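Amidase, hydantoinase/carbamoylase family (Burkholderia vietnamiensis, PDB 5I4M) probably hydrolyses N-carbamoyl-L-amino acids to the free amino acids, as a two-zinc amidase of the peptidase M20 family. Local coordinates at residues A61-I66 and G83-R88; D325-I330 and T338-I343; A361-D364 and S369-D372; A347-D352 and Y383-A388; G29-D34 and I127-D132. All coordinates share one frame; numbering follows the deposited sequence.

In the fold
Contacts 1, 3, 4 and 5 lie in the part of the chain built around the two zinc ions, whereas contact 2 lies in the helix-and-strand lid. Contacts 1 and 5 are neighbours on the same side of the chain's centre, with their own centres about 17 Å apart; contacts 1 and 2 fall on opposite sides of it, their centres about 39 Å apart. Contact 3 is nested within the loop closed by contact 4, and strand 337-350 joins contacts 2 and 4. Nearest to the bound 3-phosphoglyceric acid are contact 4, through the Phe351 side chain at about 11 Å, and contact 1, through that of Arg63 at about 13 Å. Contacts 2, 3 and 5 are remote from the site.

Contact 1. Residues A61-I66 and G83-R88; sequences AARDLI and GNVFMR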
# COMPACT_ATOMS: atom_id res chain seq x y z
N ALA A 61 -25.62 10.73 0.53
CA ALA A 61 -26.66 10.80 1.55
C ALA A 61 -26.55 12.07 2.38
O ALA A 61 -27.57 12.68 2.72
CB ALA A 61 -26.62 9.55 2.44
N ALA A 62 -25.33 12.49 2.72
CA ALA A 62 -25.20 13.74 3.47
C ALA A 62 -25.70 14.93 2.65
O ALA A 62 -26.39 15.81 3.18
CB ALA A 62 -23.74 13.97 3.90
N ARG A 63 -25.33 14.98 1.37
CA ARG A 63 -25.85 16.01 0.47
C ARG A 63 -27.37 15.99 0.42
O ARG A 63 -28.03 17.02 0.60
CB ARG A 63 -25.29 15.81 -0.94
CG ARG A 63 -23.80 16.06 -1.07
CD ARG A 63 -23.25 15.35 -2.32
NE ARG A 63 -21.92 15.86 -2.62
CZ ARG A 63 -21.65 16.79 -3.53
NH1 ARG A 63 -22.62 17.31 -4.29
NH2 ARG A 63 -20.39 17.20 -3.69
N ASP A 64 -27.96 14.81 0.15
CA ASP A 64 -29.41 14.70 0.08
C ASP A 64 -30.07 15.21 1.35
O ASP A 64 -31.09 15.92 1.31
CB ASP A 64 -29.84 13.25 -0.15
CG ASP A 64 -29.48 12.72 -1.53
OD1 ASP A 64 -29.06 13.49 -2.42
OD2 ASP A 64 -29.66 11.50 -1.73
N LEU A 65 -29.52 14.84 2.50
CA LEU A 65 -30.14 15.18 3.78
C LEU A 65 -30.14 16.68 3.99
O LEU A 65 -31.16 17.28 4.34
CB LEU A 65 -29.41 14.47 4.91
CG LEU A 65 -29.89 14.76 6.34
CD1 LEU A 65 -31.31 14.27 6.57
CD2 LEU A 65 -28.95 14.12 7.35
N ILE A 66 -28.99 17.31 3.74
CA ILE A 66 -28.84 18.74 3.97
C ILE A 66 -29.67 19.53 2.96
O ILE A 66 -30.32 20.52 3.32
CB ILE A 66 -27.35 19.10 3.93
CG1 ILE A 66 -26.63 18.37 5.08
CG2 ILE A 66 -27.15 20.61 4.02
CD1 ILE A 66 -25.12 18.32 4.95
N GLY A 83 -20.86 19.57 -9.25
CA GLY A 83 -21.58 19.03 -8.11
C GLY A 83 -21.66 19.93 -6.90
O GLY A 83 -22.17 19.49 -5.86
N ASN A 84 -21.17 21.16 -6.99
CA ASN A 84 -21.34 22.10 -5.89
C ASN A 84 -22.83 22.41 -5.72
O ASN A 84 -23.56 22.57 -6.70
CB ASN A 84 -20.58 23.40 -6.15
CG ASN A 84 -19.10 23.19 -6.41
OD1 ASN A 84 -18.43 22.45 -5.70
ND2 ASN A 84 -18.57 23.86 -7.44
N VAL A 85 -23.27 22.48 -4.47
CA VAL A 85 -24.69 22.63 -4.14
C VAL A 85 -24.89 24.02 -3.55
O VAL A 85 -24.26 24.37 -2.54
CB VAL A 85 -25.15 21.56 -3.14
CG1 VAL A 85 -26.65 21.72 -2.86
CG2 VAL A 85 -24.81 20.17 -3.64
N PHE A 86 -25.80 24.80 -4.15
CA PHE A 86 -26.07 26.17 -3.73
C PHE A 86 -27.48 26.26 -3.17
O PHE A 86 -28.46 26.07 -3.89
CB PHE A 86 -25.87 27.13 -4.91
CG PHE A 86 -24.48 27.07 -5.48
CD1 PHE A 86 -24.15 26.13 -6.46
CD2 PHE A 86 -23.50 27.92 -5.02
CE1 PHE A 86 -22.86 26.07 -6.97
CE2 PHE A 86 -22.20 27.86 -5.52
CZ PHE A 86 -21.88 26.94 -6.50
N MET A 87 -27.56 26.53 -1.87
CA MET A 87 -28.83 26.65 -1.17
C MET A 87 -29.05 28.12 -0.85
O MET A 87 -28.33 28.70 -0.04
CB MET A 87 -28.81 25.78 0.09
CG MET A 87 -28.70 24.29 -0.22
SD MET A 87 -28.02 23.26 1.11
CE MET A 87 -26.25 23.48 0.85
N ARG A 88 -30.04 28.72 -1.51
CA ARG A 88 -30.18 30.17 -1.59
C ARG A 88 -31.40 30.65 -0.81
O ARG A 88 -32.51 30.16 -1.02
CB ARG A 88 -30.29 30.60 -3.05
CG ARG A 88 -30.52 32.07 -3.28
CD ARG A 88 -30.44 32.33 -4.77
NE ARG A 88 -30.81 33.69 -5.15
CZ ARG A 88 -29.95 34.64 -5.48
NH1 ARG A 88 -28.63 34.40 -5.48
NH2 ARG A 88 -30.42 35.84 -5.83
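Gly83 turns its carbonyl oxygen to the helix, where Arg63 takes it up: NH1 of Arg63 lies 2.7 Å from O of Gly83 in a nearly straight hydrogen bond, 167° at the hydrogen. The oxygen meets the guanidinium at its edge, close to the plane, as the direction of an arginine N-H demands. With phi of 80° this residue adopts a left-handed backbone conformation in which a side chain would press on the preceding carbonyl oxygen, so glycine suits the place. Arg63 can bridge the gap because its chain runs extended from CG to NE, and the end therefore comes much nearer the strand than the start of the side chain does.

Val85 comes next on the same side. Its CG2 branch lies 3.7 Å from NH1 of Arg63, an apolar neighbour beside a buried charge. Two residues on, as strand alternation requires, Met87 also points to the helix. With CG anti to the carbonyl carbon (chi1 -65°) and the chain extended at chi2, SD rests 4.0 Å from CG2 of Ile66, the two side chains crossing at about a right angle. A flexible thioether fits well against the stiff, branched isoleucine.

All five touching residues are buried. Arg63 has further partners: NH2 bonds to Thr147 OG1, and Tyr193 gives a cation-pi contact. Its side chain is about 8 Å from that of the zinc ligand His104. Strand 85-89 is flanked by antiparallel strands 76-79 and 141-145, while helix 57-72 packs on one face of this sheet in the zinc-binding part, adding Val67 against Val85 and Ala70 against Met87.

Contact 2. Residues D325-I330 and T338-I343; sequences DGVARI and TALEQI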
# COMPACT_ATOMS: atom_id res chain seq x y z
N ASP A 325 15.88 18.52 -6.05
CA ASP A 325 17.31 18.21 -6.01
C ASP A 325 17.57 16.92 -5.24
O ASP A 325 18.33 16.06 -5.69
CB ASP A 325 18.06 19.38 -5.38
CG ASP A 325 19.55 19.15 -5.33
OD1 ASP A 325 20.16 19.02 -6.40
OD2 ASP A 325 20.10 19.12 -4.21
N GLY A 326 16.96 16.78 -4.06
CA GLY A 326 17.23 15.62 -3.24
C GLY A 326 16.68 14.35 -3.84
O GLY A 326 17.28 13.28 -3.71
N VAL A 327 15.51 14.44 -4.48
CA VAL A 327 14.94 13.27 -5.15
C VAL A 327 15.85 12.79 -6.27
O VAL A 327 16.09 11.59 -6.43
CB VAL A 327 13.53 13.60 -5.67
CG1 VAL A 327 13.08 12.59 -6.73
CG2 VAL A 327 12.52 13.66 -4.51
N ALA A 328 16.38 13.73 -7.06
CA ALA A 328 17.30 13.35 -8.13
C ALA A 328 18.54 12.68 -7.57
O ALA A 328 19.04 11.70 -8.14
CB ALA A 328 17.70 14.57 -8.96
N ARG A 329 19.07 13.19 -6.46
CA ARG A 329 20.28 12.61 -5.90
C ARG A 329 20.02 11.19 -5.41
O ARG A 329 20.83 10.28 -5.65
CB ARG A 329 20.79 13.48 -4.76
CG ARG A 329 21.95 12.86 -3.98
CD ARG A 329 22.23 13.65 -2.71
NE ARG A 329 21.00 14.01 -2.01
CZ ARG A 329 20.33 13.20 -1.18
NH1 ARG A 329 20.78 11.97 -0.95
NH2 ARG A 329 19.21 13.62 -0.60
N ILE A 330 18.90 10.98 -4.72
CA ILE A 330 18.56 9.66 -4.21
C ILE A 330 18.38 8.68 -5.36
O ILE A 330 18.87 7.54 -5.31
CB ILE A 330 17.31 9.74 -3.31
CG1 ILE A 330 17.68 10.39 -1.97
CG2 ILE A 330 16.69 8.36 -3.11
CD1 ILE A 330 16.48 10.89 -1.18
N THR A 338 12.80 8.33 -12.33
CA THR A 338 11.93 9.19 -11.54
C THR A 338 10.87 9.84 -12.41
O THR A 338 11.20 10.45 -13.44
CB THR A 338 12.71 10.29 -10.83
OG1 THR A 338 13.74 9.70 -10.03
CG2 THR A 338 11.78 11.10 -9.94
N ALA A 339 9.62 9.72 -12.00
CA ALA A 339 8.52 10.51 -12.56
C ALA A 339 8.02 11.39 -11.43
O ALA A 339 7.45 10.90 -10.46
CB ALA A 339 7.41 9.60 -13.09
N LEU A 340 8.27 12.69 -11.52
CA LEU A 340 7.89 13.63 -10.47
C LEU A 340 6.99 14.69 -11.09
O LEU A 340 7.37 15.32 -12.08
CB LEU A 340 9.12 14.27 -9.82
CG LEU A 340 8.88 15.30 -8.71
CD1 LEU A 340 10.10 15.38 -7.81
CD2 LEU A 340 8.58 16.71 -9.26
N GLU A 341 5.82 14.90 -10.49
CA GLU A 341 4.89 15.92 -10.95
C GLU A 341 4.40 16.71 -9.75
O GLU A 341 3.94 16.13 -8.77
CB GLU A 341 3.67 15.32 -11.67
CG GLU A 341 2.72 16.39 -12.20
CD GLU A 341 1.51 15.84 -12.95
OE1 GLU A 341 0.84 16.62 -13.64
OE2 GLU A 341 1.22 14.62 -12.83
N GLN A 342 4.51 18.04 -9.83
CA GLN A 342 3.78 18.87 -8.88
C GLN A 342 2.34 18.94 -9.37
O GLN A 342 2.07 19.49 -10.44
CB GLN A 342 4.42 20.25 -8.78
CG GLN A 342 3.67 21.23 -7.89
CD GLN A 342 4.38 22.57 -7.79
OE1 GLN A 342 5.37 22.70 -7.08
NE2 GLN A 342 3.91 23.55 -8.56
N ILE A 343 1.42 18.33 -8.62
CA ILE A 343 0.03 18.24 -9.07
C ILE A 343 -0.85 19.35 -8.51
O ILE A 343 -2.02 19.46 -8.92
CB ILE A 343 -0.58 16.87 -8.73
CG1 ILE A 343 -0.71 16.69 -7.22
CG2 ILE A 343 0.25 15.73 -9.34
CD1 ILE A 343 -1.79 15.67 -6.83
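Val327 sends its CG1 methyl toward the strand by placing it opposite the backbone N, with chi1 at 162°, and Thr338 answers with its own methyl, CG2, likewise turned from its backbone N while OG1 takes the rotamer with chi1 at -56°. These choices, together with the reach of Leu340, bring the CG1 methyl of Val327 against two strand methyls: it lies 3.8 Å from CG2 of Thr338 and 4.2 Å from CD1 of Leu340.

The contact is purely van der Waals, with no hydrogen bond between the two segments. CG1 of Val327 makes the closest contacts on the helix side, with CG2 brushing Leu340 more loosely, and the two strand residues that receive it alternate onto the same face. Each residue type fits its task. Valine and threonine are both branched at CB, so Thr338, exposed near the start of the strand, can meet the apolar side with its methyl CG2 and not with OG1. Leucine reaches farther and fills the partly buried position deeper in.

Around it, Ala331 and Arg324 of helix 313-334 extend the same packing onto Thr338 and Leu340, and Val266 of helix 259-276 backs Val327. Strand 337-350 pairs antiparallel with strand 225-242, through backbone hydrogen bonds of Ala339 with Thr240 and Glu341 with Glu238. Two helices thus lie against an antiparallel sheet, as in the lid or dimerisation domain of M20 enzymes; at Ile343 the strand packs on Arg295 of the second subunit.

Contact 3. Residues A361-D364 and S369-D372; sequences AAAD and SHRD
Hydrogen bonding comes first: His370 gives its NE2 hydrogen to Asp364, with NE2 2.7 Å from OD1 and an angle of 151° at the hydrogen. The oxygen meets the ring at its edge, close to the ring plane, whereas the nitrogen approaches OD1 from above the carboxylate, the two flat groups being turned 56° apart. The histidine reaches Asp364 because its ring occupies the crowded position between backbone N and carbonyl carbon (chi1 56°). A carboxylate this close would probably make the positively charged form of the imidazole easier to reach.

This His-carboxylate pair ties the last turn of helix 353-365 to the start of strand 370-375, the element that follows it after a tight connection. The strand runs parallel to strand 225-242, whose Ile225 and Val227 also pack on His370, and the pair lies away from the zinc site.

Between the two segments, the apolar contact comes from Ala363, whose CB sits 3.7 Å from CD2 of His370, meeting the ring obliquely. So small a side chain suits a buried helix position that lets the imidazole lie close to the backbone.

The charged neighbours look elsewhere. Arg371, next along the strand, bends at chi3 and curls forward, so that NE bonds to the carbonyl O of Asp372 at 2.8 Å, while its NH1 forms a salt bridge with Glu221; the carboxylate of Asp372 pairs with Arg360 of helix 353-365.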
# COMPACT_ATOMS: atom_id res chain seq x y z
N ALA A 361 -15.37 42.21 14.38
CA ALA A 361 -16.48 42.96 14.96
C ALA A 361 -17.55 42.03 15.53
O ALA A 361 -18.12 42.31 16.59
CB ALA A 361 -17.09 43.89 13.92
N ALA A 362 -17.82 40.93 14.83
CA ALA A 362 -18.82 39.98 15.32
C ALA A 362 -18.35 39.29 16.59
O ALA A 362 -19.14 39.07 17.51
CB ALA A 362 -19.15 38.95 14.24
N ALA A 363 -17.06 38.94 16.66
CA ALA A 363 -16.53 38.36 17.89
C ALA A 363 -16.65 39.34 19.05
O ALA A 363 -17.05 38.96 20.16
CB ALA A 363 -15.08 37.94 17.68
N ASP A 364 -16.30 40.61 18.81
CA ASP A 364 -16.39 41.61 19.87
C ASP A 364 -17.84 41.83 20.29
O ASP A 364 -18.10 42.06 21.48
CB ASP A 364 -15.75 42.92 19.41
CG ASP A 364 -14.22 42.86 19.43
OD1 ASP A 364 -13.64 42.06 20.21
OD2 ASP A 364 -13.58 43.63 18.68
N SER A 369 -13.47 35.94 23.25
CA SER A 369 -12.03 36.12 23.11
C SER A 369 -11.60 35.71 21.70
O SER A 369 -12.16 34.77 21.12
CB SER A 369 -11.29 35.30 24.15
OG SER A 369 -11.60 33.92 24.02
N HIS A 370 -10.61 36.41 21.15
CA HIS A 370 -10.20 36.10 19.78
C HIS A 370 -8.75 36.49 19.56
O HIS A 370 -8.16 37.27 20.33
CB HIS A 370 -11.10 36.79 18.75
CG HIS A 370 -11.18 38.28 18.90
ND1 HIS A 370 -10.27 39.14 18.32
CD2 HIS A 370 -12.06 39.06 19.58
CE1 HIS A 370 -10.59 40.39 18.62
NE2 HIS A 370 -11.67 40.36 19.39
N ARG A 371 -8.16 35.93 18.51
CA ARG A 371 -6.87 36.38 18.01
C ARG A 371 -6.82 36.19 16.50
O ARG A 371 -7.53 35.36 15.94
CB ARG A 371 -5.70 35.64 18.67
CG ARG A 371 -5.74 34.12 18.46
CD ARG A 371 -4.36 33.52 18.63
NE ARG A 371 -3.56 33.72 17.42
CZ ARG A 371 -2.25 33.48 17.34
NH1 ARG A 371 -1.58 33.04 18.39
NH2 ARG A 371 -1.62 33.68 16.19
N ASP A 372 -5.97 36.98 15.86
CA ASP A 372 -5.69 36.78 14.44
C ASP A 372 -4.97 35.46 14.24
O ASP A 372 -4.13 35.06 15.06
CB ASP A 372 -4.83 37.92 13.89
CG ASP A 372 -5.56 39.24 13.81
OD1 ASP A 372 -6.78 39.27 14.06
OD2 ASP A 372 -4.91 40.25 13.48

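Contact 4. Residues A347-D352 and Y383-A388; sequences APIAFD and YLAQVA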
# COMPACT_ATOMS: atom_id res chain seq x y z
N ALA A 347 -0.35 29.92 -3.99
CA ALA A 347 0.43 30.79 -3.14
C ALA A 347 -0.35 31.10 -1.86
O ALA A 347 -1.58 31.05 -1.84
CB ALA A 347 0.74 32.09 -3.87
N PRO A 348 0.36 31.41 -0.77
CA PRO A 348 -0.31 31.96 0.41
C PRO A 348 -1.19 33.13 -0.00
O PRO A 348 -0.86 33.89 -0.93
CB PRO A 348 0.85 32.43 1.30
CG PRO A 348 2.05 31.67 0.81
CD PRO A 348 1.83 31.47 -0.66
N ILE A 349 -2.32 33.28 0.66
CA ILE A 349 -3.28 34.30 0.25
C ILE A 349 -3.76 35.05 1.48
O ILE A 349 -3.93 34.47 2.55
CB ILE A 349 -4.45 33.68 -0.55
CG1 ILE A 349 -5.39 34.77 -1.07
CG2 ILE A 349 -5.21 32.65 0.28
CD1 ILE A 349 -6.20 34.32 -2.27
N ALA A 350 -3.91 36.36 1.33
CA ALA A 350 -4.44 37.22 2.37
C ALA A 350 -5.94 37.38 2.16
O ALA A 350 -6.39 37.61 1.04
CB ALA A 350 -3.74 38.59 2.35
N PHE A 351 -6.70 37.26 3.24
CA PHE A 351 -8.14 37.41 3.10
C PHE A 351 -8.51 38.89 3.08
O PHE A 351 -7.69 39.76 3.39
CB PHE A 351 -8.85 36.65 4.22
CG PHE A 351 -8.85 35.15 4.01
CD1 PHE A 351 -9.44 34.60 2.88
CD2 PHE A 351 -8.23 34.30 4.92
CE1 PHE A 351 -9.43 33.21 2.67
CE2 PHE A 351 -8.22 32.92 4.72
CZ PHE A 351 -8.82 32.38 3.60
N ASP A 352 -9.75 39.16 2.67
CA ASP A 352 -10.18 40.54 2.45
C ASP A 352 -10.25 41.30 3.77
O ASP A 352 -10.81 40.80 4.75
CB ASP A 352 -11.55 40.56 1.76
CG ASP A 352 -12.11 41.97 1.61
OD1 ASP A 352 -11.75 42.66 0.63
OD2 ASP A 352 -12.90 42.38 2.48
N TYR A 383 -9.88 29.69 -2.51
CA TYR A 383 -10.14 29.99 -3.92
C TYR A 383 -11.21 31.06 -4.09
O TYR A 383 -11.10 31.90 -4.99
CB TYR A 383 -10.53 28.70 -4.65
CG TYR A 383 -9.32 27.89 -5.09
CD1 TYR A 383 -8.20 28.52 -5.63
CD2 TYR A 383 -9.29 26.51 -4.94
CE1 TYR A 383 -7.10 27.77 -6.05
CE2 TYR A 383 -8.19 25.76 -5.35
CZ TYR A 383 -7.10 26.40 -5.90
OH TYR A 383 -6.00 25.66 -6.31
N LEU A 384 -12.23 31.08 -3.23
CA LEU A 384 -13.22 32.14 -3.33
C LEU A 384 -12.58 33.51 -3.15
O LEU A 384 -13.04 34.49 -3.76
CB LEU A 384 -14.32 31.95 -2.29
CG LEU A 384 -15.10 30.66 -2.46
CD1 LEU A 384 -16.23 30.57 -1.43
CD2 LEU A 384 -15.65 30.59 -3.87
N ALA A 385 -11.52 33.60 -2.34
CA ALA A 385 -10.86 34.88 -2.12
C ALA A 385 -10.30 35.47 -3.40
O ALA A 385 -10.09 36.69 -3.46
CB ALA A 385 -9.74 34.73 -1.09
N GLN A 386 -10.06 34.65 -4.43
CA GLN A 386 -9.54 35.17 -5.69
C GLN A 386 -10.60 35.91 -6.49
O GLN A 386 -10.25 36.68 -7.39
CB GLN A 386 -8.95 34.04 -6.53
CG GLN A 386 -7.75 33.33 -5.88
CD GLN A 386 -7.00 32.46 -6.87
OE1 GLN A 386 -7.10 32.65 -8.08
NE2 GLN A 386 -6.24 31.49 -6.36
N VAL A 387 -11.88 35.68 -6.21
CA VAL A 387 -12.96 36.24 -7.03
C VAL A 387 -13.95 37.07 -6.23
O VAL A 387 -14.78 37.76 -6.84
CB VAL A 387 -13.70 35.14 -7.82
CG1 VAL A 387 -12.75 34.49 -8.81
CG2 VAL A 387 -14.31 34.11 -6.87
N ALA A 388 -13.89 37.05 -4.90
CA ALA A 388 -14.85 37.80 -4.11
C ALA A 388 -14.21 38.15 -2.78
O ALA A 388 -13.34 37.41 -2.31
CB ALA A 388 -16.14 37.00 -3.87
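Ala385 is where the packing is tight: its CB methyl lies 3.8 Å from CD1 of Ile349 and 4.0 Å from CD1 of Phe351, which reach it from directions roughly at right angles. The methyl meets the Phe351 ring obliquely. Alanine suits this point, for the backbones come within 6.4 Å between CA of Phe351 and CA of Ala385. Isoleucine reaches across because CG1 stands opposite its backbone N (chi1 -175°), carrying CD1 to Ala385.

Toward solvent the contact thins. Gln386 is exposed and offers only the aliphatic CG, 4.1 Å from CD1 of Ile349, its extended chain leading the amide on to the edge of the Tyr383 ring. No hydrogen bond joins the two segments.

Behind the tight part, Phe351 is buried against Val228 and Ala231 of strand 225-242 and Met392 of strand 390-395. Asp352 follows as the N-cap of helix 353-365, its OD2 accepting from Cys355 N. Strand 337-350 here returns from the lid to the zinc-binding part, as in the two-domain M20 fold; the side chain of Phe351 is about 8 Å from Gly378, a residue of the 3-phosphoglycerate site.

Contact 5. Residues G29-D34 and I127-D132; sequences GRRLWD and IRSLND
Arg31 grips Asp132 with both terminal nitrogens, NH1 and NH2 each 2.8 Å from the single oxygen OD2, in a salt bridge whose two hydrogen bonds are bent. OD2 lies at the edge of the guanidinium, near its plane. It receives NH1 through its syn lone pair, while NH2 comes from above the carboxylate plane. The charge has a second partner: NE of Arg31 forms a salt bridge with Glu125, two turns earlier on helix 117-132. Ser129 OG also stands at the guanidinium edge, 3.6 Å from NH2 of Arg31, but its hydrogen bond is to the carbonyl of Glu125.

Outward from these bonds comes the packing. Arg128 lays its CB over one face of the Arg31 guanidinium, 3.5 Å from NH2, and its chain crosses that of Arg31 at a slant, CD of Arg128 lying 3.9 Å from CD of Arg31. Both arginines contribute carbon here, and their guanidinium planes are 49° apart. Arg31 gets its end into place by a bend at chi3 (61°), and Arg128 turns its own charge to Trp69 in a cation-pi contact.

The helices run roughly antiparallel, at 150°, with segment axes 11.5 Å apart. That is wide for close packing, and arginine, with its long chain, suits a gap of this size.

Although NE of Arg31 and NH1 of Arg128 are only 4.7 Å apart, the two carboxylates on Arg31 and the indole by Arg128 would offset like charge, so the helices are probably joined more by ion pairing than by apolar fit.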
# COMPACT_ATOMS: atom_id res chain seq x y z
N GLY A 29 -27.97 27.18 19.41
CA GLY A 29 -26.78 26.34 19.51
C GLY A 29 -27.09 24.85 19.58
O GLY A 29 -26.35 24.03 19.04
N ARG A 30 -28.17 24.49 20.27
CA ARG A 30 -28.53 23.08 20.36
C ARG A 30 -29.00 22.55 19.02
O ARG A 30 -28.65 21.42 18.63
CB ARG A 30 -29.60 22.86 21.43
CG ARG A 30 -30.01 21.40 21.55
CD ARG A 30 -31.08 21.18 22.60
NE ARG A 30 -32.30 21.94 22.33
CZ ARG A 30 -33.40 21.87 23.07
NH1 ARG A 30 -33.45 21.05 24.12
NH2 ARG A 30 -34.46 22.61 22.76
N ARG A 31 -29.79 23.34 18.29
CA ARG A 31 -30.22 22.92 16.96
C ARG A 31 -29.02 22.64 16.06
O ARG A 31 -28.99 21.63 15.35
CB ARG A 31 -31.12 23.98 16.35
CG ARG A 31 -31.67 23.60 14.98
CD ARG A 31 -32.74 24.60 14.55
NE ARG A 31 -32.20 25.96 14.44
CZ ARG A 31 -32.96 27.05 14.37
NH1 ARG A 31 -34.28 26.94 14.42
NH2 ARG A 31 -32.40 28.25 14.26
N LEU A 32 -28.02 23.52 16.10
CA LEU A 32 -26.81 23.32 15.30
C LEU A 32 -26.05 22.08 15.76
O LEU A 32 -25.65 21.24 14.94
CB LEU A 32 -25.93 24.57 15.38
CG LEU A 32 -24.54 24.45 14.74
CD1 LEU A 32 -24.63 24.04 13.29
CD2 LEU A 32 -23.82 25.80 14.86
N TRP A 33 -25.81 21.96 17.07
CA TRP A 33 -25.11 20.79 17.60
C TRP A 33 -25.81 19.50 17.22
O TRP A 33 -25.17 18.54 16.78
CB TRP A 33 -24.98 20.90 19.12
CG TRP A 33 -24.24 19.73 19.71
CD1 TRP A 33 -24.78 18.57 20.20
CD2 TRP A 33 -22.82 19.59 19.84
NE1 TRP A 33 -23.78 17.73 20.64
CE2 TRP A 33 -22.57 18.33 20.42
CE3 TRP A 33 -21.73 20.42 19.52
CZ2 TRP A 33 -21.28 17.88 20.71
CZ3 TRP A 33 -20.46 19.96 19.79
CH2 TRP A 33 -20.24 18.71 20.38
N ASP A 34 -27.13 19.44 17.40
CA ASP A 34 -27.86 18.23 17.05
C ASP A 34 -27.76 17.93 15.56
O ASP A 34 -27.71 16.76 15.16
CB ASP A 34 -29.33 18.34 17.47
CG ASP A 34 -29.50 18.37 18.98
OD1 ASP A 34 -28.53 18.03 19.69
OD2 ASP A 34 -30.60 18.73 19.45
N ILE A 127 -29.20 30.36 8.14
CA ILE A 127 -30.46 30.46 7.41
C ILE A 127 -31.64 30.31 8.36
O ILE A 127 -32.59 31.11 8.35
CB ILE A 127 -30.51 29.41 6.29
CG1 ILE A 127 -29.40 29.65 5.26
CG2 ILE A 127 -31.89 29.38 5.65
CD1 ILE A 127 -29.52 30.96 4.56
N ARG A 128 -31.60 29.27 9.19
CA ARG A 128 -32.71 29.03 10.11
C ARG A 128 -32.85 30.16 11.11
O ARG A 128 -33.97 30.52 11.50
CB ARG A 128 -32.51 27.70 10.83
CG ARG A 128 -32.59 26.48 9.93
CD ARG A 128 -32.24 25.22 10.70
NE ARG A 128 -32.72 24.00 10.04
CZ ARG A 128 -32.31 22.77 10.35
NH1 ARG A 128 -31.39 22.59 11.29
NH2 ARG A 128 -32.81 21.72 9.71
N SER A 129 -31.73 30.74 11.54
CA SER A 129 -31.79 31.82 12.52
C SER A 129 -32.33 33.10 11.89
O SER A 129 -33.05 33.85 12.55
CB SER A 129 -30.40 32.05 13.12
OG SER A 129 -30.08 31.01 14.02
N LEU A 130 -31.99 33.36 10.63
CA LEU A 130 -32.62 34.48 9.94
C LEU A 130 -34.12 34.28 9.82
O LEU A 130 -34.89 35.23 9.94
CB LEU A 130 -32.01 34.67 8.55
CG LEU A 130 -30.52 34.99 8.46
CD1 LEU A 130 -30.06 34.91 7.01
CD2 LEU A 130 -30.23 36.35 9.04
N ASN A 131 -34.56 33.04 9.59
CA ASN A 131 -35.99 32.77 9.58
C ASN A 131 -36.60 32.97 10.96
O ASN A 131 -37.64 33.62 11.10
CB ASN A 131 -36.27 31.35 9.08
CG ASN A 131 -35.87 31.16 7.63
OD1 ASN A 131 -35.67 32.13 6.91
ND2 ASN A 131 -35.75 29.90 7.20
N ASP A 132 -35.96 32.42 12.00
CA ASP A 132 -36.49 32.52 13.35
C ASP A 132 -36.71 33.98 13.75
O ASP A 132 -37.71 34.30 14.40
CB ASP A 132 -35.54 31.86 14.35
CG ASP A 132 -35.55 30.35 14.25
OD1 ASP A 132 -36.43 29.80 13.57
OD2 ASP A 132 -34.67 29.72 14.87